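Nuclear and cytoplasmic polyadenylated RNA-binding protein PUB1 (Saccharomyces cerevisiae, PDB 3MD1) binds polyadenylated RNA, preferring poly(U), and T-rich single-stranded DNA, this chain being the second of its RNA recognition motif domains. Local coordinates at residues 21-25 and 59-63; 26-32 and 46-52; 56-60 and 74-78. All blocks are in the same frame, centred on the assembly; numbering follows the deposited sequence.

Interaction 1: residues 21-25 and 59-63; sequences AFKDF and AMDSM
The Phe25 ring carries Ala59 on one face and Ser62 at its edge. The methyl carbon CB of Ala59 stands 4.1 Å from the centroid of the Phe25 ring, a CH-pi contact displaced toward the rim on the CG and CD1 side. Ser62 OG lies near the ring plane, 3.7 Å from CE1 of Phe25; Ser62 is exposed, and a small polar residue here can touch the ring edge while its hydroxyl stays at the surface. At the edge too, in the ring plane, are Ala21 O and Phe22 CA of its own segment. The Phe22 ring has the methyl CE of Met63 over one face, likewise displaced toward the rim.

Met63 joins the two rings. Its CG sits 3.6 Å from CE2 of Phe22 and equally close to CZ of Phe25, while SD makes Met-aromatic contacts with both: it is 5.3 Å from the Phe22 centroid, above the face, and 4.9 Å from the Phe25 centroid, at the edge. Bends at chi2 (-64°) and chi3 (-86°) curl the chain back, which carries CE to within 3.4 Å of Ala21 O. A flexible, unbranched thioether can bend to touch both rings in this way.

The backbone prepares the meeting. Phe22 to Phe25 form a type I beta turn, closed by the hydrogen bond from Phe25 N to Phe22 O, and the turn lets both phenylalanines reach the second helix, residues 53-63. Behind them, Phe22 packs on Val48 and Phe25 on Phe50 of the sheet.

No hydrogen bond or salt bridge crosses between 21-25 and 59-63. The contact therefore rests on dispersion, helped by the polarisable sulfur and by the weak attraction of C-H groups for aromatic faces, so its strength depends on shape and burial more than on direction.

Interaction 2: residues 26-32 and 46-52; sequences PSYLSGH and GFVSFTS
Ser27, Leu29 and Ser49 bury the most surface where 26-32 runs antiparallel to 46-52. Ser27, in a left-handed backbone conformation (phi 74°), starts the pairing: its O accepts Thr51 N at 2.9 Å. Its hydroxyl hydrogen-bonds to Asp55, tying the strand entrance to the start of helix 53-63, where Ser52 is the N-cap. Leu29 N donates to Ser49 O, and Leu29, exposed on an outermost strand, lays its isobutyl branch across the neighbouring strand, with CD2 3.6 Å from CG2 of Thr51 and CD1 3.7 Å from the backbone C of Phe50. Ser49 N in turn reaches Ser30 O in a nearly straight bond (170°). Leu29 and Ser30 together lie opposite Ser49, a classic beta bulge that makes Leu29 an extra residue between the Tyr28-Phe50 and Gly31-Val48 pairs. Further along, His32 and Phe47 form a hydrogen-bonded pair whose two bonds lie in the carbonyl planes.

On the helix-facing side, Val48 CG1 meets the edge of the Tyr28 ring, 3.8 Å from CD1. This is the pairing of the second and third strands of the RNA recognition motif, whose beta-alpha-beta-beta-alpha-beta fold places both helices on one side of an antiparallel sheet.

Interaction 3: residues 56-60 and 74-78; sequences AQNAM and RINWA
Helix 56-60 and strand 74-77 run nearly antiparallel, at 162°, with their axes 9.2 Å apart at the closest approach. The backbones come nearest at Met60 and Ile75, whose CA atoms are 6.2 Å apart, and diverge toward Gln57 and Trp77, where the broad indole fills the wider spacing.

Met60 leaves the helix with CG anti to the backbone N (chi1 167°), and its extended chain slides past Ile75, CG lying 3.7 Å from CG2 of Ile75. A bend at chi3 then turns the methyl onto the indole: CE is 3.7 Å from the centroid of the five-membered ring of Trp77, a CH-pi contact, with SD higher above the same face in a Met-aromatic contact. Ala56, small enough to admit the six-membered ring, brings CB to 3.7 Å from CH2 of Trp77. At the indole edge lies Gln57 OE1, 3.2 Å from CZ2 of Trp77, its amide turned 67° from the ring plane; the NE2 end is hydrogen-bonded to Asp61. A serine in place of Trp77 would probably leave the Met60 methyl and Ala56 without their aromatic cover and open a gap between strand and helix.

Inward, Ala56 and Met60 reach Phe2 and Leu4 of strand 2-7, Ala56 also touches Phe50 of strand 45-50, and Asn76 pairs through its backbone with Phe5, so strand 71-77 lies beside strand 2-7 beneath helix 53-63.

In the fold
Helix 53-63 joins interactions 1 and 3, which share Ala59 and Met60 and have centres about 8 Å apart. Between them Ile75 is common ground: its CD1 lies 3.6 Å from CB of Met63 and 4.1 Å from CZ of Phe22. Interaction 2 meets both through Phe50, whose CZ is 3.5 Å from CB of Ala59 and whose CD1 is 3.6 Å from CB of Ala56. Phe22, Val48, Phe50, Ala59, Met63 and Ile75 thus share the core between sheet and helices. RNA recognition motifs generally bind RNA on the opposite sheet face, where Phe47 CE1 lies 4.1 Å from CB of Ala78. Interaction 3 borders a bound glycerol, probably from the crystallisation liquor, hydrogen-bonded to Ile75 O.

Interaction 1: residues 21-25 and 59-63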
loop_
_atom_site.group_PDB
_atom_site.type_symbol
_atom_site.label_atom_id
_atom_site.label_comp_id
_atom_site.label_asym_id
_atom_site.label_seq_id
_atom_site.Cartn_x
_atom_site.Cartn_y
_atom_site.Cartn_z
ATOM N N ALA A 21 -2.493 -7.095 -5.160
ATOM C CA ALA A 21 -1.357 -6.462 -5.829
ATOM C C ALA A 21 -0.027 -6.767 -5.139
ATOM O O ALA A 21 1.023 -6.721 -5.787
ATOM C CB ALA A 21 -1.574 -4.965 -5.945
ATOM N N PHE A 22 -0.068 -7.111 -3.850
ATOM C CA PHE A 22 1.166 -7.358 -3.077
ATOM C C PHE A 22 1.340 -8.750 -2.452
ATOM O O PHE A 22 2.443 -9.070 -1.994
ATOM C CB PHE A 22 1.342 -6.279 -1.995
ATOM C CG PHE A 22 1.632 -4.908 -2.546
ATOM C CD1 PHE A 22 0.589 -4.058 -2.910
ATOM C CD2 PHE A 22 2.950 -4.463 -2.693
ATOM C CE1 PHE A 22 0.844 -2.780 -3.419
ATOM C CE2 PHE A 22 3.218 -3.195 -3.209
ATOM C CZ PHE A 22 2.158 -2.344 -3.568
ATOM N N LYS A 23 0.248 -9.529 -2.428
ATOM C CA LYS A 23 0.118 -10.861 -1.790
ATOM C C LYS A 23 1.313 -11.803 -1.964
ATOM O O LYS A 23 1.696 -12.534 -1.040
ATOM C CB LYS A 23 -1.109 -11.591 -2.374
ATOM C CG LYS A 23 -2.350 -11.608 -1.514
ATOM C CD LYS A 23 -3.121 -12.924 -1.667
ATOM C CE LYS A 23 -4.159 -12.913 -2.792
ATOM N NZ LYS A 23 -3.571 -13.082 -4.150
ATOM N N ASP A 24 1.887 -11.800 -3.159
ATOM C CA ASP A 24 2.865 -12.817 -3.525
ATOM C C ASP A 24 4.329 -12.407 -3.363
ATOM O O ASP A 24 5.239 -13.190 -3.631
ATOM C CB ASP A 24 2.575 -13.327 -4.936
ATOM C CG ASP A 24 1.200 -13.967 -5.051
ATOM O OD1 ASP A 24 0.859 -14.831 -4.209
ATOM O OD2 ASP A 24 0.450 -13.604 -5.979
ATOM N N PHE A 25 4.564 -11.182 -2.910
ATOM C CA PHE A 25 5.923 -10.746 -2.661
ATOM C C PHE A 25 6.499 -11.444 -1.441
ATOM O O PHE A 25 5.778 -11.631 -0.449
ATOM C CB PHE A 25 5.978 -9.232 -2.486
ATOM C CG PHE A 25 5.905 -8.487 -3.782
ATOM C CD1 PHE A 25 7.044 -8.305 -4.555
ATOM C CD2 PHE A 25 4.697 -7.961 -4.237
ATOM C CE1 PHE A 25 6.978 -7.627 -5.772
ATOM C CE2 PHE A 25 4.634 -7.263 -5.443
ATOM C CZ PHE A 25 5.781 -7.107 -6.217
ATOM N N ALA A 59 9.896 -4.964 -2.708
ATOM C CA ALA A 59 8.508 -4.879 -3.159
ATOM C C ALA A 59 8.178 -3.437 -3.522
ATOM O O ALA A 59 7.549 -3.155 -4.547
ATOM C CB ALA A 59 7.575 -5.394 -2.101
ATOM N N MET A 60 8.617 -2.518 -2.671
ATOM C CA MET A 60 8.481 -1.097 -2.956
ATOM C C MET A 60 9.095 -0.753 -4.311
ATOM O O MET A 60 8.466 -0.094 -5.135
ATOM C CB MET A 60 9.137 -0.267 -1.858
ATOM C CG MET A 60 9.313 1.194 -2.224
ATOM S SD MET A 60 9.554 2.308 -0.818
ATOM C CE MET A 60 10.790 1.428 0.160
ATOM N N ASP A 61 10.332 -1.193 -4.533
ATOM C CA ASP A 61 11.043 -0.794 -5.742
ATOM C C ASP A 61 10.423 -1.441 -6.979
ATOM O O ASP A 61 10.282 -0.815 -8.024
ATOM C CB ASP A 61 12.559 -1.070 -5.612
ATOM C CG ASP A 61 13.215 -0.198 -4.534
ATOM O OD1 ASP A 61 12.739 0.944 -4.309
ATOM O OD2 ASP A 61 14.203 -0.650 -3.898
ATOM N N SER A 62 9.995 -2.680 -6.811
ATOM C CA SER A 62 9.324 -3.422 -7.858
ATOM C C SER A 62 8.015 -2.777 -8.322
ATOM O O SER A 62 7.716 -2.761 -9.517
ATOM C CB SER A 62 9.037 -4.822 -7.318
ATOM O OG SER A 62 8.902 -5.743 -8.351
ATOM N N MET A 63 7.254 -2.238 -7.374
ATOM C CA MET A 63 5.921 -1.678 -7.623
ATOM C C MET A 63 5.866 -0.157 -7.767
ATOM O O MET A 63 4.818 0.399 -8.102
ATOM C CB MET A 63 4.941 -2.122 -6.519
ATOM C CG MET A 63 4.733 -3.630 -6.462
ATOM S SD MET A 63 3.949 -4.305 -7.948
ATOM C CE MET A 63 2.221 -4.060 -7.512
#

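Interaction 2: residues 26-32 and 46-52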
loop_
_atom_site.group_PDB
_atom_site.type_symbol
_atom_site.label_atom_id
_atom_site.label_comp_id
_atom_site.label_asym_id
_atom_site.label_seq_id
_atom_site.Cartn_x
_atom_site.Cartn_y
_atom_site.Cartn_z
ATOM N N PRO A 26 7.794 -11.810 -1.499
ATOM C CA PRO A 26 8.454 -12.436 -0.346
ATOM C C PRO A 26 8.239 -11.648 0.940
ATOM O O PRO A 26 8.354 -10.415 0.945
ATOM C CB PRO A 26 9.934 -12.412 -0.735
ATOM C CG PRO A 26 9.920 -12.474 -2.215
ATOM C CD PRO A 26 8.685 -11.761 -2.677
ATOM N N SER A 27 7.900 -12.371 2.005
ATOM C CA SER A 27 7.720 -11.806 3.350
ATOM C C SER A 27 6.456 -10.974 3.602
ATOM O O SER A 27 6.301 -10.424 4.690
ATOM C CB SER A 27 8.975 -11.045 3.807
ATOM O OG SER A 27 10.072 -11.942 3.898
ATOM N N TYR A 28 5.569 -10.894 2.610
ATOM C CA TYR A 28 4.280 -10.203 2.754
ATOM C C TYR A 28 3.482 -10.762 3.925
ATOM O O TYR A 28 3.401 -11.987 4.112
ATOM C CB TYR A 28 3.462 -10.329 1.462
ATOM C CG TYR A 28 2.000 -9.924 1.583
ATOM C CD1 TYR A 28 1.601 -8.601 1.356
ATOM C CD2 TYR A 28 1.015 -10.861 1.914
ATOM C CE1 TYR A 28 0.261 -8.229 1.459
ATOM C CE2 TYR A 28 -0.327 -10.498 2.018
ATOM C CZ TYR A 28 -0.695 -9.186 1.784
ATOM O OH TYR A 28 -2.004 -8.816 1.878
ATOM N N LEU A 29 2.883 -9.857 4.692
ATOM C CA LEU A 29 2.047 -10.211 5.832
ATOM C C LEU A 29 0.596 -9.810 5.635
ATOM O O LEU A 29 -0.315 -10.618 5.867
ATOM C CB LEU A 29 2.582 -9.556 7.108
ATOM C CG LEU A 29 3.836 -10.143 7.747
ATOM C CD1 LEU A 29 4.340 -9.203 8.837
ATOM C CD2 LEU A 29 3.550 -11.539 8.325
ATOM N N SER A 30 0.380 -8.556 5.238
ATOM C CA SER A 30 -0.960 -7.969 5.239
ATOM C C SER A 30 -1.028 -6.676 4.433
ATOM O O SER A 30 0.001 -6.072 4.121
ATOM C CB SER A 30 -1.390 -7.687 6.685
ATOM O OG SER A 30 -0.410 -6.893 7.337
ATOM N N GLY A 31 -2.244 -6.257 4.096
ATOM C CA GLY A 31 -2.481 -4.947 3.469
ATOM C C GLY A 31 -3.809 -4.333 3.881
ATOM O O GLY A 31 -4.781 -5.057 4.108
ATOM N N HIS A 32 -3.852 -3.003 3.993
ATOM C CA HIS A 32 -5.085 -2.276 4.370
ATOM C C HIS A 32 -5.224 -0.963 3.622
ATOM O O HIS A 32 -4.271 -0.179 3.544
ATOM C CB HIS A 32 -5.103 -1.924 5.865
ATOM C CG HIS A 32 -5.100 -3.100 6.772
ATOM N ND1 HIS A 32 -3.941 -3.627 7.301
ATOM C CD2 HIS A 32 -6.115 -3.846 7.264
ATOM C CE1 HIS A 32 -4.244 -4.655 8.072
ATOM N NE2 HIS A 32 -5.556 -4.803 8.075
ATOM N N GLY A 46 -2.956 3.428 1.496
ATOM C CA GLY A 46 -3.038 2.219 2.291
ATOM C C GLY A 46 -1.664 1.811 2.788
ATOM O O GLY A 46 -0.677 2.489 2.532
ATOM N N PHE A 47 -1.612 0.683 3.478
ATOM C CA PHE A 47 -0.365 0.132 4.000
ATOM C C PHE A 47 -0.205 -1.331 3.615
ATOM O O PHE A 47 -1.199 -2.070 3.538
ATOM C CB PHE A 47 -0.343 0.212 5.532
ATOM C CG PHE A 47 -0.369 1.599 6.067
ATOM C CD1 PHE A 47 0.795 2.348 6.142
ATOM C CD2 PHE A 47 -1.564 2.154 6.519
ATOM C CE1 PHE A 47 0.773 3.653 6.642
ATOM C CE2 PHE A 47 -1.597 3.448 7.014
ATOM C CZ PHE A 47 -0.427 4.200 7.076
ATOM N N VAL A 48 1.051 -1.744 3.413
ATOM C CA VAL A 48 1.426 -3.151 3.187
ATOM C C VAL A 48 2.590 -3.524 4.128
ATOM O O VAL A 48 3.586 -2.801 4.199
ATOM C CB VAL A 48 1.801 -3.411 1.710
ATOM C CG1 VAL A 48 2.183 -4.877 1.525
ATOM C CG2 VAL A 48 0.624 -3.077 0.805
ATOM N N SER A 49 2.441 -4.640 4.847
ATOM C CA SER A 49 3.385 -5.061 5.887
ATOM C C SER A 49 4.215 -6.270 5.456
ATOM O O SER A 49 3.726 -7.131 4.727
ATOM C CB SER A 49 2.629 -5.404 7.180
ATOM O OG SER A 49 3.523 -5.673 8.248
ATOM N N PHE A 50 5.464 -6.320 5.927
ATOM C CA PHE A 50 6.407 -7.411 5.619
ATOM C C PHE A 50 7.195 -7.846 6.859
ATOM O O PHE A 50 7.403 -7.049 7.787
ATOM C CB PHE A 50 7.412 -6.971 4.542
ATOM C CG PHE A 50 6.787 -6.642 3.208
ATOM C CD1 PHE A 50 6.199 -5.399 2.979
ATOM C CD2 PHE A 50 6.811 -7.570 2.169
ATOM C CE1 PHE A 50 5.617 -5.107 1.747
ATOM C CE2 PHE A 50 6.242 -7.274 0.927
ATOM C CZ PHE A 50 5.643 -6.043 0.722
ATOM N N THR A 51 7.672 -9.094 6.866
ATOM C CA THR A 51 8.523 -9.568 7.980
ATOM C C THR A 51 9.962 -9.058 7.867
ATOM O O THR A 51 10.678 -8.952 8.871
ATOM C CB THR A 51 8.560 -11.117 8.111
ATOM O OG1 THR A 51 9.234 -11.690 6.987
ATOM C CG2 THR A 51 7.168 -11.707 8.233
ATOM N N SER A 52 10.365 -8.728 6.640
ATOM C CA SER A 52 11.759 -8.469 6.296
ATOM C C SER A 52 11.941 -7.100 5.640
ATOM O O SER A 52 11.195 -6.739 4.727
ATOM C CB SER A 52 12.253 -9.560 5.345
ATOM O OG SER A 52 13.394 -9.135 4.614
#

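Interaction 3: residues 56-60 and 74-78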
loop_
_atom_site.group_PDB
_atom_site.type_symbol
_atom_site.label_atom_id
_atom_site.label_comp_id
_atom_site.label_asym_id
_atom_site.label_seq_id
_atom_site.Cartn_x
_atom_site.Cartn_y
_atom_site.Cartn_z
ATOM N N ALA A 56 10.594 -5.859 1.990
ATOM C CA ALA A 56 9.745 -4.675 1.868
ATOM C C ALA A 56 10.364 -3.671 0.879
ATOM O O ALA A 56 9.670 -3.119 0.024
ATOM C CB ALA A 56 9.515 -4.031 3.235
ATOM N N GLN A 57 11.675 -3.466 0.992
ATOM C CA GLN A 57 12.408 -2.580 0.085
ATOM C C GLN A 57 12.261 -3.025 -1.369
ATOM O O GLN A 57 11.973 -2.218 -2.242
ATOM C CB GLN A 57 13.899 -2.511 0.470
ATOM C CG GLN A 57 14.749 -1.579 -0.429
ATOM C CD GLN A 57 14.514 -0.102 -0.154
ATOM O OE1 GLN A 57 14.638 0.365 0.984
ATOM N NE2 GLN A 57 14.179 0.649 -1.199
ATOM N N ASN A 58 12.444 -4.317 -1.622
ATOM C CA ASN A 58 12.322 -4.818 -2.991
ATOM C C ASN A 58 10.899 -4.725 -3.550
ATOM O O ASN A 58 10.721 -4.440 -4.728
ATOM C CB ASN A 58 12.828 -6.253 -3.095
ATOM C CG ASN A 58 14.323 -6.365 -2.862
ATOM O OD1 ASN A 58 15.084 -5.428 -3.121
ATOM N ND2 ASN A 58 14.753 -7.535 -2.394
ATOM N N ALA A 59 9.896 -4.964 -2.708
ATOM C CA ALA A 59 8.508 -4.879 -3.159
ATOM C C ALA A 59 8.178 -3.437 -3.522
ATOM O O ALA A 59 7.549 -3.155 -4.547
ATOM C CB ALA A 59 7.575 -5.394 -2.101
ATOM N N MET A 60 8.617 -2.518 -2.671
ATOM C CA MET A 60 8.481 -1.097 -2.956
ATOM C C MET A 60 9.095 -0.753 -4.311
ATOM O O MET A 60 8.466 -0.094 -5.135
ATOM C CB MET A 60 9.137 -0.267 -1.858
ATOM C CG MET A 60 9.313 1.194 -2.224
ATOM S SD MET A 60 9.554 2.308 -0.818
ATOM C CE MET A 60 10.790 1.428 0.160
ATOM N N ARG A 74 2.317 5.193 -5.506
ATOM C CA ARG A 74 3.315 6.104 -4.937
ATOM C C ARG A 74 3.719 5.566 -3.586
ATOM O O ARG A 74 2.984 5.714 -2.613
ATOM C CB ARG A 74 2.746 7.521 -4.791
ATOM C CG ARG A 74 2.292 8.132 -6.079
ATOM C CD ARG A 74 3.412 8.244 -7.069
ATOM N NE ARG A 74 2.944 8.861 -8.311
ATOM C CZ ARG A 74 3.527 8.712 -9.499
ATOM N NH1 ARG A 74 4.604 7.945 -9.641
ATOM N NH2 ARG A 74 3.013 9.324 -10.563
ATOM N N ILE A 75 4.883 4.950 -3.519
ATOM C CA ILE A 75 5.223 4.105 -2.393
ATOM C C ILE A 75 6.405 4.657 -1.607
ATOM O O ILE A 75 7.392 5.110 -2.195
ATOM C CB ILE A 75 5.514 2.644 -2.876
ATOM C CG1 ILE A 75 4.372 2.124 -3.758
ATOM C CG2 ILE A 75 5.690 1.717 -1.683
ATOM C CD1 ILE A 75 4.683 0.786 -4.446
ATOM N N ASN A 76 6.292 4.632 -0.282
ATOM C CA ASN A 76 7.408 4.987 0.592
ATOM C C ASN A 76 7.355 4.194 1.884
ATOM O O ASN A 76 6.383 3.486 2.142
ATOM C CB ASN A 76 7.456 6.499 0.860
ATOM C CG ASN A 76 6.176 7.031 1.473
ATOM O OD1 ASN A 76 5.376 7.667 0.796
ATOM N ND2 ASN A 76 5.984 6.786 2.760
ATOM N N TRP A 77 8.419 4.284 2.678
ATOM C CA TRP A 77 8.409 3.699 4.012
ATOM C C TRP A 77 7.310 4.365 4.831
ATOM O O TRP A 77 7.168 5.590 4.811
ATOM C CB TRP A 77 9.773 3.894 4.692
ATOM C CG TRP A 77 10.831 3.027 4.095
ATOM C CD1 TRP A 77 11.906 3.433 3.353
ATOM C CD2 TRP A 77 10.916 1.596 4.177
ATOM N NE1 TRP A 77 12.651 2.343 2.967
ATOM C CE2 TRP A 77 12.071 1.204 3.460
ATOM C CE3 TRP A 77 10.125 0.607 4.783
ATOM C CZ2 TRP A 77 12.458 -0.137 3.335
ATOM C CZ3 TRP A 77 10.509 -0.733 4.663
ATOM C CH2 TRP A 77 11.667 -1.089 3.937
ATOM N N ALA A 78 6.522 3.559 5.534
ATOM C CA ALA A 78 5.516 4.104 6.443
ATOM C C ALA A 78 6.176 5.023 7.474
ATOM O O ALA A 78 7.247 4.717 8.012
ATOM C CB ALA A 78 4.748 2.988 7.125
#